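PDB 1IUK: CoA-binding domain-containing protein from Thermus thermophilus, which probably binds coenzyme A through a Rossmann-like domain, although its cellular role is not established. Local coordinates for residues 31-36 with 124-128; 3-7 with 131-135; 71-77 with 95-101. All coordinates share one frame; numbering follows the deposited sequence.

Contact 1 of 3, residues 31-36 with 124-128; sequences YVPRYL and RCLMV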
ATOM      1  N   TYR A  31       6.076 -10.964   0.144  1.00 18.31           N
ATOM      2  CA  TYR A  31       5.688 -11.608   1.392  1.00 18.62           C
ATOM      3  C   TYR A  31       4.856 -10.767   2.357  1.00 19.31           C
ATOM      4  O   TYR A  31       4.083 -11.331   3.134  1.00 19.80           O
ATOM      5  CB  TYR A  31       6.912 -12.239   2.091  1.00 16.70           C
ATOM      6  CG  TYR A  31       7.948 -11.314   2.676  1.00 14.21           C
ATOM      7  CD1 TYR A  31       7.696 -10.600   3.846  1.00 10.16           C
ATOM      8  CD2 TYR A  31       9.221 -11.210   2.097  1.00 13.00           C
ATOM      9  CE1 TYR A  31       8.684  -9.805   4.430  1.00 14.60           C
ATOM     10  CE2 TYR A  31      10.214 -10.419   2.674  1.00 15.15           C
ATOM     11  CZ  TYR A  31       9.940  -9.718   3.839  1.00 16.00           C
ATOM     12  OH  TYR A  31      10.909  -8.920   4.405  1.00 19.57           O
ATOM     13  N   VAL A  32       4.972  -9.436   2.311  1.00 17.15           N
ATOM     14  CA  VAL A  32       4.152  -8.606   3.202  1.00 16.17           C
ATOM     15  C   VAL A  32       2.703  -8.714   2.695  1.00 18.33           C
ATOM     16  O   VAL A  32       1.766  -8.947   3.474  1.00 21.74           O
ATOM     17  CB  VAL A  32       4.641  -7.141   3.233  1.00 14.33           C
ATOM     18  CG1 VAL A  32       3.592  -6.250   3.877  1.00 10.82           C
ATOM     19  CG2 VAL A  32       5.946  -7.051   4.013  1.00 11.67           C
ATOM     20  N   PRO A  33       2.492  -8.537   1.385  1.00 17.89           N
ATOM     21  CA  PRO A  33       1.129  -8.653   0.850  1.00 18.19           C
ATOM     22  C   PRO A  33       0.530 -10.049   1.132  1.00 19.92           C
ATOM     23  O   PRO A  33      -0.682 -10.211   1.321  1.00 15.02           O
ATOM     24  CB  PRO A  33       1.313  -8.404  -0.648  1.00 17.63           C
ATOM     25  CG  PRO A  33       2.583  -7.633  -0.746  1.00 18.76           C
ATOM     26  CD  PRO A  33       3.458  -8.137   0.346  1.00 15.57           C
ATOM     27  N   ARG A  34       1.400 -11.054   1.135  1.00 18.63           N
ATOM     28  CA  ARG A  34       0.998 -12.428   1.395  1.00 21.01           C
ATOM     29  C   ARG A  34       0.414 -12.526   2.806  1.00 18.05           C
ATOM     30  O   ARG A  34      -0.657 -13.105   3.017  1.00 18.48           O
ATOM     31  CB  ARG A  34       2.212 -13.347   1.271  1.00 22.77           C
ATOM     32  CG  ARG A  34       1.958 -14.602   0.479  1.00 28.58           C
ATOM     33  CD  ARG A  34       2.940 -15.693   0.878  1.00 28.01           C
ATOM     34  NE  ARG A  34       2.319 -17.009   0.823  1.00 30.95           N
ATOM     35  CZ  ARG A  34       2.255 -17.846   1.851  1.00 31.53           C
ATOM     36  NH1 ARG A  34       2.780 -17.499   3.023  1.00 30.24           N
ATOM     37  NH2 ARG A  34       1.661 -19.028   1.709  1.00 33.82           N
ATOM     38  N   TYR A  35       1.132 -11.960   3.766  1.00 15.97           N
ATOM     39  CA  TYR A  35       0.689 -11.954   5.152  1.00 19.34           C
ATOM     40  C   TYR A  35      -0.666 -11.255   5.284  1.00 22.58           C
ATOM     41  O   TYR A  35      -1.572 -11.738   5.974  1.00 21.72           O
ATOM     42  CB  TYR A  35       1.703 -11.219   6.022  1.00 20.32           C
ATOM     43  CG  TYR A  35       1.178 -10.859   7.398  1.00 25.37           C
ATOM     44  CD1 TYR A  35       0.563  -9.633   7.629  1.00 24.10           C
ATOM     45  CD2 TYR A  35       1.303 -11.748   8.472  1.00 26.44           C
ATOM     46  CE1 TYR A  35       0.083  -9.298   8.893  1.00 28.59           C
ATOM     47  CE2 TYR A  35       0.826 -11.423   9.742  1.00 26.30           C
ATOM     48  CZ  TYR A  35       0.219 -10.197   9.948  1.00 29.07           C
ATOM     49  OH  TYR A  35      -0.238  -9.850  11.202  1.00 25.83           O
ATOM     50  N   LEU A  36      -0.783 -10.105   4.621  1.00 19.96           N
ATOM     51  CA  LEU A  36      -1.996  -9.295   4.664  1.00 18.37           C
ATOM     52  C   LEU A  36      -3.216 -10.038   4.158  1.00 18.90           C
ATOM     53  O   LEU A  36      -4.291  -9.937   4.747  1.00 21.08           O
ATOM     54  CB  LEU A  36      -1.795  -8.023   3.838  1.00 16.50           C
ATOM     55  CG  LEU A  36      -1.378  -6.717   4.523  1.00 20.56           C
ATOM     56  CD1 LEU A  36      -0.929  -6.916   5.952  1.00 22.80           C
ATOM     57  CD2 LEU A  36      -0.281  -6.078   3.698  1.00 17.21           C
ATOM     58  N   ARG A 124       7.480   2.360   7.714  1.00 26.09           N
ATOM     59  CA  ARG A 124       7.043   1.323   8.646  1.00 25.97           C
ATOM     60  C   ARG A 124       6.652   0.114   7.809  1.00 22.56           C
ATOM     61  O   ARG A 124       6.219   0.257   6.672  1.00 22.71           O
ATOM     62  CB  ARG A 124       5.839   1.793   9.465  1.00 25.98           C
ATOM     63  CG  ARG A 124       6.192   2.728  10.602  1.00 29.99           C
ATOM     64  CD  ARG A 124       5.226   2.567  11.767  1.00 39.73           C
ATOM     65  NE  ARG A 124       4.105   3.509  11.709  1.00 47.42           N
ATOM     66  CZ  ARG A 124       3.270   3.762  12.720  1.00 52.05           C
ATOM     67  NH1 ARG A 124       3.415   3.145  13.890  1.00 53.71           N
ATOM     68  NH2 ARG A 124       2.287   4.643  12.566  1.00 53.29           N
ATOM     69  N   CYS A 125       6.833  -1.080   8.361  1.00 22.50           N
ATOM     70  CA  CYS A 125       6.458  -2.291   7.650  1.00 21.48           C
ATOM     71  C   CYS A 125       5.033  -2.614   8.079  1.00 20.18           C
ATOM     72  O   CYS A 125       4.783  -2.876   9.255  1.00 20.62           O
ATOM     73  CB  CYS A 125       7.387  -3.454   8.016  1.00 22.42           C
ATOM     74  SG  CYS A 125       7.031  -4.965   7.086  1.00 26.63           S
ATOM     75  N   LEU A 126       4.105  -2.590   7.126  1.00 17.96           N
ATOM     76  CA  LEU A 126       2.706  -2.858   7.426  1.00 17.60           C
ATOM     77  C   LEU A 126       2.485  -4.213   8.127  1.00 20.04           C
ATOM     78  O   LEU A 126       1.639  -4.319   9.023  1.00 19.59           O
ATOM     79  CB  LEU A 126       1.867  -2.775   6.139  1.00 15.58           C
ATOM     80  CG  LEU A 126       0.338  -2.857   6.274  1.00 15.53           C
ATOM     81  CD1 LEU A 126      -0.145  -2.033   7.464  1.00 12.15           C
ATOM     82  CD2 LEU A 126      -0.309  -2.373   4.977  1.00 11.93           C
ATOM     83  N   MET A 127       3.231  -5.242   7.728  1.00 19.82           N
ATOM     84  CA  MET A 127       3.081  -6.559   8.360  1.00 22.59           C
ATOM     85  C   MET A 127       3.458  -6.474   9.830  1.00 22.23           C
ATOM     86  O   MET A 127       2.708  -6.903  10.714  1.00 22.30           O
ATOM     87  CB  MET A 127       3.982  -7.596   7.694  1.00 23.34           C
ATOM     88  CG  MET A 127       3.999  -8.944   8.436  1.00 24.51           C
ATOM     89  SD  MET A 127       4.844 -10.193   7.461  1.00 26.99           S
ATOM     90  CE  MET A 127       6.486  -9.420   7.360  1.00 24.02           C
ATOM     91  N   VAL A 128       4.636  -5.915  10.078  1.00 22.51           N
ATOM     92  CA  VAL A 128       5.133  -5.767  11.428  1.00 22.58           C
ATOM     93  C   VAL A 128       4.141  -4.978  12.262  1.00 25.50           C
ATOM     94  O   VAL A 128       3.765  -5.408  13.354  1.00 25.34           O
ATOM     95  CB  VAL A 128       6.485  -5.059  11.420  1.00 22.99           C
ATOM     96  CG1 VAL A 128       6.816  -4.539  12.802  1.00 24.64           C
ATOM     97  CG2 VAL A 128       7.555  -6.019  10.916  1.00 19.97           C
TER
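V32, on helix 28-38, comes up against M127 in the first turn of helix 126-134, and their CA atoms, 5.7 Å apart, mark the closest backbone approach of 31-36 to 124-128. Helix 28-38 is kinked here because the nitrogen of P33 cannot bond to the preceding turn; C125 takes the N-cap position of the other helix. M127 carries most of the contact. It extends over one face of the Y35 ring because its CG points opposite the backbone N (chi1 172°), and CG sits 3.7 Å from the ring centroid in a CH-pi contact. M127 SD follows at 4.3 Å from the same centroid, oblique to the ring, which makes a Met-aromatic pair. The bend at chi3 (61°) then swings CE to the edge of the Y31 ring, 3.7 Å from Y31 CE1, so one methionine meets two tyrosines, Y35 by its face and Y31 by its edge. On the inner side, V32 splits its branches: CG1 packs on M127 CB, while CG2 lies 3.9 Å from C125 SG. Deeper still, L36 CD2 meets L126 CD2 at 3.9 Å, and both leucines also touch D75 of strand 73-76. Y35 OH is hydrogen-bonded to H130 ND1, one turn on from L126. The start of helix 126-134 set against helix 28-38, both over the D75 face of the parallel sheet, fits the Rossmann-like alpha/beta fold of CoA-binding domains.

Contact 2 of 3, residues 3-7 with 131-135; sequences DQELR and KRLFR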
ATOM      1  N   ASP A   3      -1.876   4.895  17.877  1.00 23.02           N
ATOM      2  CA  ASP A   3      -2.222   3.476  17.821  1.00 24.64           C
ATOM      3  C   ASP A   3      -3.706   3.145  17.849  1.00 22.62           C
ATOM      4  O   ASP A   3      -4.170   2.303  17.084  1.00 21.35           O
ATOM      5  CB  ASP A   3      -1.518   2.726  18.951  1.00 27.08           C
ATOM      6  CG  ASP A   3      -0.026   2.605  18.723  1.00 30.93           C
ATOM      7  OD1 ASP A   3       0.745   2.776  19.692  1.00 36.18           O
ATOM      8  OD2 ASP A   3       0.373   2.340  17.568  1.00 31.14           O
ATOM      9  N   GLN A   4      -4.434   3.793  18.753  1.00 25.93           N
ATOM     10  CA  GLN A   4      -5.883   3.598  18.912  1.00 26.14           C
ATOM     11  C   GLN A   4      -6.579   3.838  17.578  1.00 22.87           C
ATOM     12  O   GLN A   4      -7.378   3.023  17.112  1.00 21.62           O
ATOM     13  CB  GLN A   4      -6.419   4.588  19.956  1.00 30.93           C
ATOM     14  CG  GLN A   4      -7.620   4.115  20.763  1.00 42.52           C
ATOM     15  CD  GLN A   4      -8.414   5.277  21.379  1.00 48.78           C
ATOM     16  OE1 GLN A   4      -8.378   6.412  20.881  1.00 51.58           O
ATOM     17  NE2 GLN A   4      -9.136   4.992  22.465  1.00 51.09           N
ATOM     18  N   GLU A   5      -6.265   4.980  16.972  1.00 21.69           N
ATOM     19  CA  GLU A   5      -6.838   5.351  15.686  1.00 20.73           C
ATOM     20  C   GLU A   5      -6.336   4.462  14.553  1.00 18.21           C
ATOM     21  O   GLU A   5      -7.130   4.020  13.722  1.00 17.46           O
ATOM     22  CB  GLU A   5      -6.524   6.809  15.362  1.00 21.76           C
ATOM     23  CG  GLU A   5      -7.091   7.236  14.016  1.00 26.47           C
ATOM     24  CD  GLU A   5      -7.022   8.733  13.798  1.00 30.98           C
ATOM     25  OE1 GLU A   5      -7.312   9.180  12.661  1.00 29.49           O
ATOM     26  OE2 GLU A   5      -6.682   9.456  14.761  1.00 29.96           O
ATOM     27  N   LEU A   6      -5.030   4.200  14.512  1.00 15.43           N
ATOM     28  CA  LEU A   6      -4.458   3.349  13.477  1.00 14.46           C
ATOM     29  C   LEU A   6      -5.048   1.943  13.570  1.00 16.50           C
ATOM     30  O   LEU A   6      -5.262   1.281  12.557  1.00 16.70           O
ATOM     31  CB  LEU A   6      -2.936   3.290  13.610  1.00 16.72           C
ATOM     32  CG  LEU A   6      -2.222   2.508  12.501  1.00 17.62           C
ATOM     33  CD1 LEU A   6      -2.742   2.930  11.136  1.00 19.12           C
ATOM     34  CD2 LEU A   6      -0.730   2.743  12.599  1.00 19.09           C
ATOM     35  N   ARG A   7      -5.327   1.481  14.784  1.00 18.12           N
ATOM     36  CA  ARG A   7      -5.926   0.159  14.941  1.00 18.79           C
ATOM     37  C   ARG A   7      -7.338   0.168  14.351  1.00 19.42           C
ATOM     38  O   ARG A   7      -7.709  -0.720  13.575  1.00 18.04           O
ATOM     39  CB  ARG A   7      -5.985  -0.229  16.421  1.00 23.11           C
ATOM     40  CG  ARG A   7      -6.269  -1.705  16.662  1.00 32.33           C
ATOM     41  CD  ARG A   7      -6.468  -1.999  18.145  1.00 35.04           C
ATOM     42  NE  ARG A   7      -5.784  -1.013  18.971  1.00 37.87           N
ATOM     43  CZ  ARG A   7      -4.548  -1.155  19.435  1.00 38.71           C
ATOM     44  NH1 ARG A   7      -3.855  -2.252  19.153  1.00 39.10           N
ATOM     45  NH2 ARG A   7      -4.001  -0.187  20.161  1.00 38.36           N
ATOM     46  N   LYS A 131       0.989  -6.891  13.077  1.00 25.56           N
ATOM     47  CA  LYS A 131       1.252  -7.870  14.122  1.00 26.54           C
ATOM     48  C   LYS A 131       1.278  -7.202  15.483  1.00 24.47           C
ATOM     49  O   LYS A 131       0.650  -7.683  16.412  1.00 25.38           O
ATOM     50  CB  LYS A 131       2.588  -8.560  13.880  1.00 28.31           C
ATOM     51  CG  LYS A 131       2.519  -9.659  12.861  1.00 33.06           C
ATOM     52  CD  LYS A 131       3.904 -10.161  12.515  1.00 35.94           C
ATOM     53  CE  LYS A 131       3.811 -11.371  11.608  1.00 38.89           C
ATOM     54  NZ  LYS A 131       5.018 -12.232  11.713  1.00 42.96           N
ATOM     55  N   ARG A 132       1.992  -6.086  15.593  1.00 22.49           N
ATOM     56  CA  ARG A 132       2.107  -5.371  16.860  1.00 23.57           C
ATOM     57  C   ARG A 132       0.811  -4.808  17.426  1.00 27.52           C
ATOM     58  O   ARG A 132       0.648  -4.705  18.646  1.00 27.87           O
ATOM     59  CB  ARG A 132       3.094  -4.222  16.731  1.00 23.04           C
ATOM     60  CG  ARG A 132       3.118  -3.308  17.946  1.00 25.60           C
ATOM     61  CD  ARG A 132       3.978  -2.065  17.709  1.00 28.74           C
ATOM     62  NE  ARG A 132       3.289  -1.099  16.860  1.00 33.11           N
ATOM     63  CZ  ARG A 132       2.455  -0.163  17.307  1.00 35.73           C
ATOM     64  NH1 ARG A 132       1.872   0.670  16.452  1.00 33.85           N
ATOM     65  NH2 ARG A 132       2.211  -0.049  18.606  1.00 33.95           N
ATOM     66  N   LEU A 133      -0.102  -4.425  16.542  1.00 27.69           N
ATOM     67  CA  LEU A 133      -1.361  -3.833  16.973  1.00 27.57           C
ATOM     68  C   LEU A 133      -2.452  -4.850  17.265  1.00 28.58           C
ATOM     69  O   LEU A 133      -3.322  -4.601  18.104  1.00 27.71           O
ATOM     70  CB  LEU A 133      -1.864  -2.845  15.910  1.00 25.68           C
ATOM     71  CG  LEU A 133      -1.128  -1.508  15.776  1.00 24.84           C
ATOM     72  CD1 LEU A 133      -1.523  -0.822  14.459  1.00 21.30           C
ATOM     73  CD2 LEU A 133      -1.456  -0.628  16.969  1.00 22.91           C
ATOM     74  N   PHE A 134      -2.397  -5.996  16.591  1.00 27.85           N
ATOM     75  CA  PHE A 134      -3.423  -7.020  16.756  1.00 32.71           C
ATOM     76  C   PHE A 134      -3.017  -8.319  17.442  1.00 35.73           C
ATOM     77  O   PHE A 134      -3.789  -9.272  17.463  1.00 34.84           O
ATOM     78  CB  PHE A 134      -4.044  -7.328  15.390  1.00 30.51           C
ATOM     79  CG  PHE A 134      -4.668  -6.125  14.743  1.00 27.29           C
ATOM     80  CD1 PHE A 134      -4.099  -5.553  13.611  1.00 26.33           C
ATOM     81  CD2 PHE A 134      -5.775  -5.516  15.323  1.00 23.49           C
ATOM     82  CE1 PHE A 134      -4.618  -4.384  13.069  1.00 23.18           C
ATOM     83  CE2 PHE A 134      -6.299  -4.353  14.791  1.00 26.39           C
ATOM     84  CZ  PHE A 134      -5.716  -3.782  13.660  1.00 23.92           C
ATOM     85  N   ARG A 135      -1.810  -8.356  17.991  1.00 41.37           N
ATOM     86  CA  ARG A 135      -1.322  -9.548  18.684  1.00 47.28           C
ATOM     87  C   ARG A 135      -0.487  -9.149  19.901  1.00 48.30           C
ATOM     88  O   ARG A 135      -0.430  -9.885  20.888  1.00 50.52           O
ATOM     89  CB  ARG A 135      -0.488 -10.421  17.737  1.00 50.97           C
ATOM     90  CG  ARG A 135      -0.744 -10.154  16.257  1.00 55.25           C
ATOM     91  CD  ARG A 135      -1.129 -11.424  15.521  1.00 59.92           C
ATOM     92  NE  ARG A 135      -2.274 -11.222  14.638  1.00 61.29           N
ATOM     93  CZ  ARG A 135      -2.526 -11.965  13.567  1.00 62.17           C
ATOM     94  NH1 ARG A 135      -1.708 -12.962  13.246  1.00 60.71           N
ATOM     95  NH2 ARG A 135      -3.597 -11.715  12.821  1.00 61.39           N
TER
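Helix 3-12 and the end of helix 126-134 pack together here, joining the two terminal helices of the modelled chain, with R7 and L133 closest at 6.4 Å between CA atoms. L133 sits at the centre of the contact. Its CD1 rests 3.9 Å from L6 CG, the two side chains crossing at about a right angle, while CD2 lies 3.6 Å from R7 NH1, over one face of that guanidinium. The bend of R7 at chi3 (-25°) turns NH1 toward the last helical turn, where it makes a weak hydrogen bond of 2.6 Å to L133 O. Further back along R7, CG approaches F134 CE2 obliquely, and the guanidinium stands nearly perpendicular to the phenyl ring. Beside this apolar centre, D3 and R132 form a salt bridge. R132 NH1 gives a short, nearly straight bond of 2.5 Å to D3 OD2, which lies in the guanidinium plane, although the donor stands 32° out of the carboxylate plane; NH2 adds only weak bonds to both oxygens. R132 NE is held by E129 of its own helix, so two acidic groups probably share the arginine's charge and limit its rotation. This is plain helix-helix packing, between the first and last helices of a Rossmann-like alpha/beta domain.

Contact 3 of 3, residues 71-77 with 95-101; sequences VDILDVF and PGLVWLQ
Strands 73-76 and 98-100 lie side by side in parallel at the centre of the sheet, and the tight part of their contact is the backbone ladder. L74 is gripped twice, its N donating to L97 O at 2.8 Å and its O accepting from W99 N at the same length; hydrogen bonds from V76 N to W99 O and from Q101 N to V76 O carry the ladder on. The side chains of L74, V76, V98 and L100 share one face more loosely: L74 CD2 and V98 CG2 are 4.3 Å apart, though V76 CB reaches L100 CD2 at 3.7 Å. At the partly exposed start, G96 N is hydrogen-bonded to V71 O beside D72. D75 and W99 project from the opposite face, toward helix 126-134. There the side chain of Q101, bent at chi2 (-75°), brings NE2 to the syn lone pair of D75 OD1 at 2.5 Å, while Q101 CG sits over the centre of the F77 ring, 3.4 Å from its centroid. Replacing Q101 by an alanine would probably cost D75 this buried hydrogen-bond partner and uncover that ring face. The pairing suggests that the amide meets the hydrogen-bonding need of a buried carboxylate at the C-terminal strand ends, where Rossmann-like folds usually place their ligand site.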
ATOM      1  N   VAL A  71      -9.870   1.887  -2.691  1.00 18.17           N
ATOM      2  CA  VAL A  71      -8.718   1.367  -1.967  1.00 15.39           C
ATOM      3  C   VAL A  71      -8.655   1.987  -0.586  1.00 16.92           C
ATOM      4  O   VAL A  71      -8.586   3.209  -0.441  1.00 17.32           O
ATOM      5  CB  VAL A  71      -7.424   1.680  -2.738  1.00 15.40           C
ATOM      6  CG1 VAL A  71      -6.208   1.432  -1.864  1.00 15.55           C
ATOM      7  CG2 VAL A  71      -7.382   0.840  -4.011  1.00 14.83           C
ATOM      8  N   ASP A  72      -8.688   1.139   0.436  1.00 17.00           N
ATOM      9  CA  ASP A  72      -8.642   1.606   1.818  1.00 15.44           C
ATOM     10  C   ASP A  72      -7.231   1.947   2.230  1.00 12.26           C
ATOM     11  O   ASP A  72      -7.003   2.926   2.932  1.00 14.37           O
ATOM     12  CB  ASP A  72      -9.223   0.542   2.754  1.00 14.45           C
ATOM     13  CG  ASP A  72     -10.715   0.333   2.539  1.00 17.54           C
ATOM     14  OD1 ASP A  72     -11.135  -0.815   2.328  1.00 17.26           O
ATOM     15  OD2 ASP A  72     -11.472   1.321   2.573  1.00 22.64           O
ATOM     16  N   ILE A  73      -6.278   1.132   1.781  1.00 13.59           N
ATOM     17  CA  ILE A  73      -4.870   1.346   2.099  1.00 11.76           C
ATOM     18  C   ILE A  73      -4.009   1.139   0.864  1.00 11.60           C
ATOM     19  O   ILE A  73      -4.164   0.141   0.154  1.00  9.46           O
ATOM     20  CB  ILE A  73      -4.364   0.347   3.175  1.00 10.47           C
ATOM     21  CG1 ILE A  73      -5.216   0.476   4.443  1.00 11.65           C
ATOM     22  CG2 ILE A  73      -2.874   0.601   3.470  1.00  8.58           C
ATOM     23  CD1 ILE A  73      -4.776  -0.435   5.572  1.00 14.65           C
ATOM     24  N   LEU A  74      -3.124   2.094   0.592  1.00 11.36           N
ATOM     25  CA  LEU A  74      -2.207   1.950  -0.532  1.00 12.61           C
ATOM     26  C   LEU A  74      -0.852   1.652   0.113  1.00 10.62           C
ATOM     27  O   LEU A  74      -0.228   2.538   0.704  1.00 11.73           O
ATOM     28  CB  LEU A  74      -2.123   3.233  -1.376  1.00 11.87           C
ATOM     29  CG  LEU A  74      -1.139   3.130  -2.554  1.00 11.84           C
ATOM     30  CD1 LEU A  74      -1.667   2.157  -3.583  1.00  9.80           C
ATOM     31  CD2 LEU A  74      -0.913   4.497  -3.171  1.00 13.25           C
ATOM     32  N   ASP A  75      -0.429   0.388   0.045  1.00 13.15           N
ATOM     33  CA  ASP A  75       0.852  -0.051   0.620  1.00 10.34           C
ATOM     34  C   ASP A  75       1.882   0.149  -0.486  1.00 10.38           C
ATOM     35  O   ASP A  75       1.870  -0.565  -1.487  1.00 11.47           O
ATOM     36  CB  ASP A  75       0.753  -1.529   1.002  1.00 12.46           C
ATOM     37  CG  ASP A  75       1.819  -1.967   1.997  1.00 12.54           C
ATOM     38  OD1 ASP A  75       2.488  -1.119   2.630  1.00 11.76           O
ATOM     39  OD2 ASP A  75       1.972  -3.197   2.144  1.00 16.84           O
ATOM     40  N   VAL A  76       2.752   1.134  -0.287  1.00 11.48           N
ATOM     41  CA  VAL A  76       3.757   1.515  -1.267  1.00 12.29           C
ATOM     42  C   VAL A  76       5.148   0.942  -1.046  1.00 11.28           C
ATOM     43  O   VAL A  76       5.792   1.199  -0.024  1.00 11.92           O
ATOM     44  CB  VAL A  76       3.870   3.071  -1.338  1.00 13.78           C
ATOM     45  CG1 VAL A  76       4.786   3.488  -2.485  1.00 14.22           C
ATOM     46  CG2 VAL A  76       2.481   3.683  -1.525  1.00 13.67           C
ATOM     47  N   PHE A  77       5.615   0.188  -2.033  1.00 14.06           N
ATOM     48  CA  PHE A  77       6.941  -0.408  -1.980  1.00 14.65           C
ATOM     49  C   PHE A  77       7.897   0.262  -2.975  1.00 16.06           C
ATOM     50  O   PHE A  77       9.085  -0.075  -3.014  1.00 14.79           O
ATOM     51  CB  PHE A  77       6.854  -1.912  -2.277  1.00 16.20           C
ATOM     52  CG  PHE A  77       6.272  -2.727  -1.143  1.00 14.40           C
ATOM     53  CD1 PHE A  77       7.100  -3.268  -0.155  1.00 15.13           C
ATOM     54  CD2 PHE A  77       4.901  -2.945  -1.063  1.00 15.26           C
ATOM     55  CE1 PHE A  77       6.559  -4.018   0.901  1.00 14.00           C
ATOM     56  CE2 PHE A  77       4.353  -3.692  -0.011  1.00 16.52           C
ATOM     57  CZ  PHE A  77       5.189  -4.228   0.971  1.00 12.54           C
ATOM     58  N   PRO A  95      -6.686   6.985  -2.196  1.00 16.31           N
ATOM     59  CA  PRO A  95      -6.871   5.854  -1.283  1.00 16.14           C
ATOM     60  C   PRO A  95      -7.164   6.442   0.089  1.00 16.24           C
ATOM     61  O   PRO A  95      -6.836   7.607   0.338  1.00 15.40           O
ATOM     62  CB  PRO A  95      -5.519   5.145  -1.324  1.00 11.76           C
ATOM     63  CG  PRO A  95      -4.560   6.241  -1.560  1.00 14.04           C
ATOM     64  CD  PRO A  95      -5.265   7.162  -2.537  1.00 13.68           C
ATOM     65  N   GLY A  96      -7.770   5.650   0.974  1.00 14.55           N
ATOM     66  CA  GLY A  96      -8.090   6.140   2.302  1.00 12.27           C
ATOM     67  C   GLY A  96      -6.872   6.450   3.146  1.00 12.53           C
ATOM     68  O   GLY A  96      -6.918   7.295   4.039  1.00 12.33           O
ATOM     69  N   LEU A  97      -5.771   5.757   2.871  1.00 15.62           N
ATOM     70  CA  LEU A  97      -4.532   5.936   3.625  1.00 14.52           C
ATOM     71  C   LEU A  97      -3.350   5.489   2.766  1.00 13.36           C
ATOM     72  O   LEU A  97      -3.461   4.491   2.048  1.00 14.81           O
ATOM     73  CB  LEU A  97      -4.593   5.085   4.897  1.00 19.43           C
ATOM     74  CG  LEU A  97      -3.348   4.950   5.779  1.00 19.71           C
ATOM     75  CD1 LEU A  97      -3.030   6.275   6.430  1.00 21.80           C
ATOM     76  CD2 LEU A  97      -3.608   3.909   6.853  1.00 21.98           C
ATOM     77  N   VAL A  98      -2.241   6.232   2.818  1.00 12.86           N
ATOM     78  CA  VAL A  98      -1.044   5.865   2.062  1.00 12.61           C
ATOM     79  C   VAL A  98       0.015   5.411   3.054  1.00 12.04           C
ATOM     80  O   VAL A  98       0.351   6.115   4.003  1.00 12.98           O
ATOM     81  CB  VAL A  98      -0.499   7.039   1.213  1.00 12.91           C
ATOM     82  CG1 VAL A  98       0.887   6.700   0.664  1.00  8.41           C
ATOM     83  CG2 VAL A  98      -1.456   7.300   0.065  1.00 11.95           C
ATOM     84  N   TRP A  99       0.527   4.210   2.817  1.00 13.05           N
ATOM     85  CA  TRP A  99       1.520   3.594   3.693  1.00 12.88           C
ATOM     86  C   TRP A  99       2.845   3.406   2.962  1.00 12.09           C
ATOM     87  O   TRP A  99       2.942   2.558   2.073  1.00 13.65           O
ATOM     88  CB  TRP A  99       0.991   2.220   4.146  1.00 14.56           C
ATOM     89  CG  TRP A  99       1.776   1.560   5.249  1.00 15.43           C
ATOM     90  CD1 TRP A  99       3.015   0.979   5.152  1.00 16.90           C
ATOM     91  CD2 TRP A  99       1.386   1.448   6.624  1.00 16.98           C
ATOM     92  NE1 TRP A  99       3.418   0.521   6.382  1.00 16.20           N
ATOM     93  CE2 TRP A  99       2.440   0.796   7.304  1.00 17.82           C
ATOM     94  CE3 TRP A  99       0.248   1.839   7.350  1.00 15.37           C
ATOM     95  CZ2 TRP A  99       2.390   0.526   8.680  1.00 17.18           C
ATOM     96  CZ3 TRP A  99       0.200   1.571   8.721  1.00 19.67           C
ATOM     97  CH2 TRP A  99       1.268   0.920   9.369  1.00 16.00           C
ATOM     98  N   LEU A 100       3.853   4.192   3.320  1.00 11.71           N
ATOM     99  CA  LEU A 100       5.156   4.045   2.678  1.00 13.46           C
ATOM    100  C   LEU A 100       5.944   2.992   3.453  1.00 14.11           C
ATOM    101  O   LEU A 100       6.191   3.148   4.657  1.00 13.17           O
ATOM    102  CB  LEU A 100       5.916   5.369   2.692  1.00 15.00           C
ATOM    103  CG  LEU A 100       5.198   6.545   2.019  1.00 14.34           C
ATOM    104  CD1 LEU A 100       6.143   7.754   2.004  1.00 17.13           C
ATOM    105  CD2 LEU A 100       4.746   6.156   0.599  1.00 13.22           C
ATOM    106  N   GLN A 101       6.336   1.926   2.762  1.00 14.84           N
ATOM    107  CA  GLN A 101       7.076   0.843   3.399  1.00 15.34           C
ATOM    108  C   GLN A 101       8.468   1.242   3.906  1.00 17.19           C
ATOM    109  O   GLN A 101       8.936   2.352   3.670  1.00 16.11           O
ATOM    110  CB  GLN A 101       7.153  -0.342   2.441  1.00 12.50           C
ATOM    111  CG  GLN A 101       5.838  -1.111   2.352  1.00 12.89           C
ATOM    112  CD  GLN A 101       5.592  -1.978   3.587  1.00 16.10           C
ATOM    113  OE1 GLN A 101       6.499  -2.664   4.070  1.00 20.15           O
ATOM    114  NE2 GLN A 101       4.368  -1.951   4.098  1.00 10.28           N
TER

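How the contacts relate
Helix 3-12 opens the chain and waits for its partner until the very end, when contact 2 closes the longest loop, with 123 residues between its segments. Within that loop, contact 1 joins helix 28-38 to the start of helix 126-134, and contact 3 in turn lies within the span of contact 1, so the three nest without crossing. Contact 3 makes the shortest closure, a parallel beta-alpha-beta crossover between neighbouring strands. Helix 126-134 serves contacts 1 and 2 at its two ends. W99 ties the levels together: its NE1 probably bonds R124 O, and its ring touches L6. Together the three contacts join sheet centre, helix 28-38 and both terminal helices.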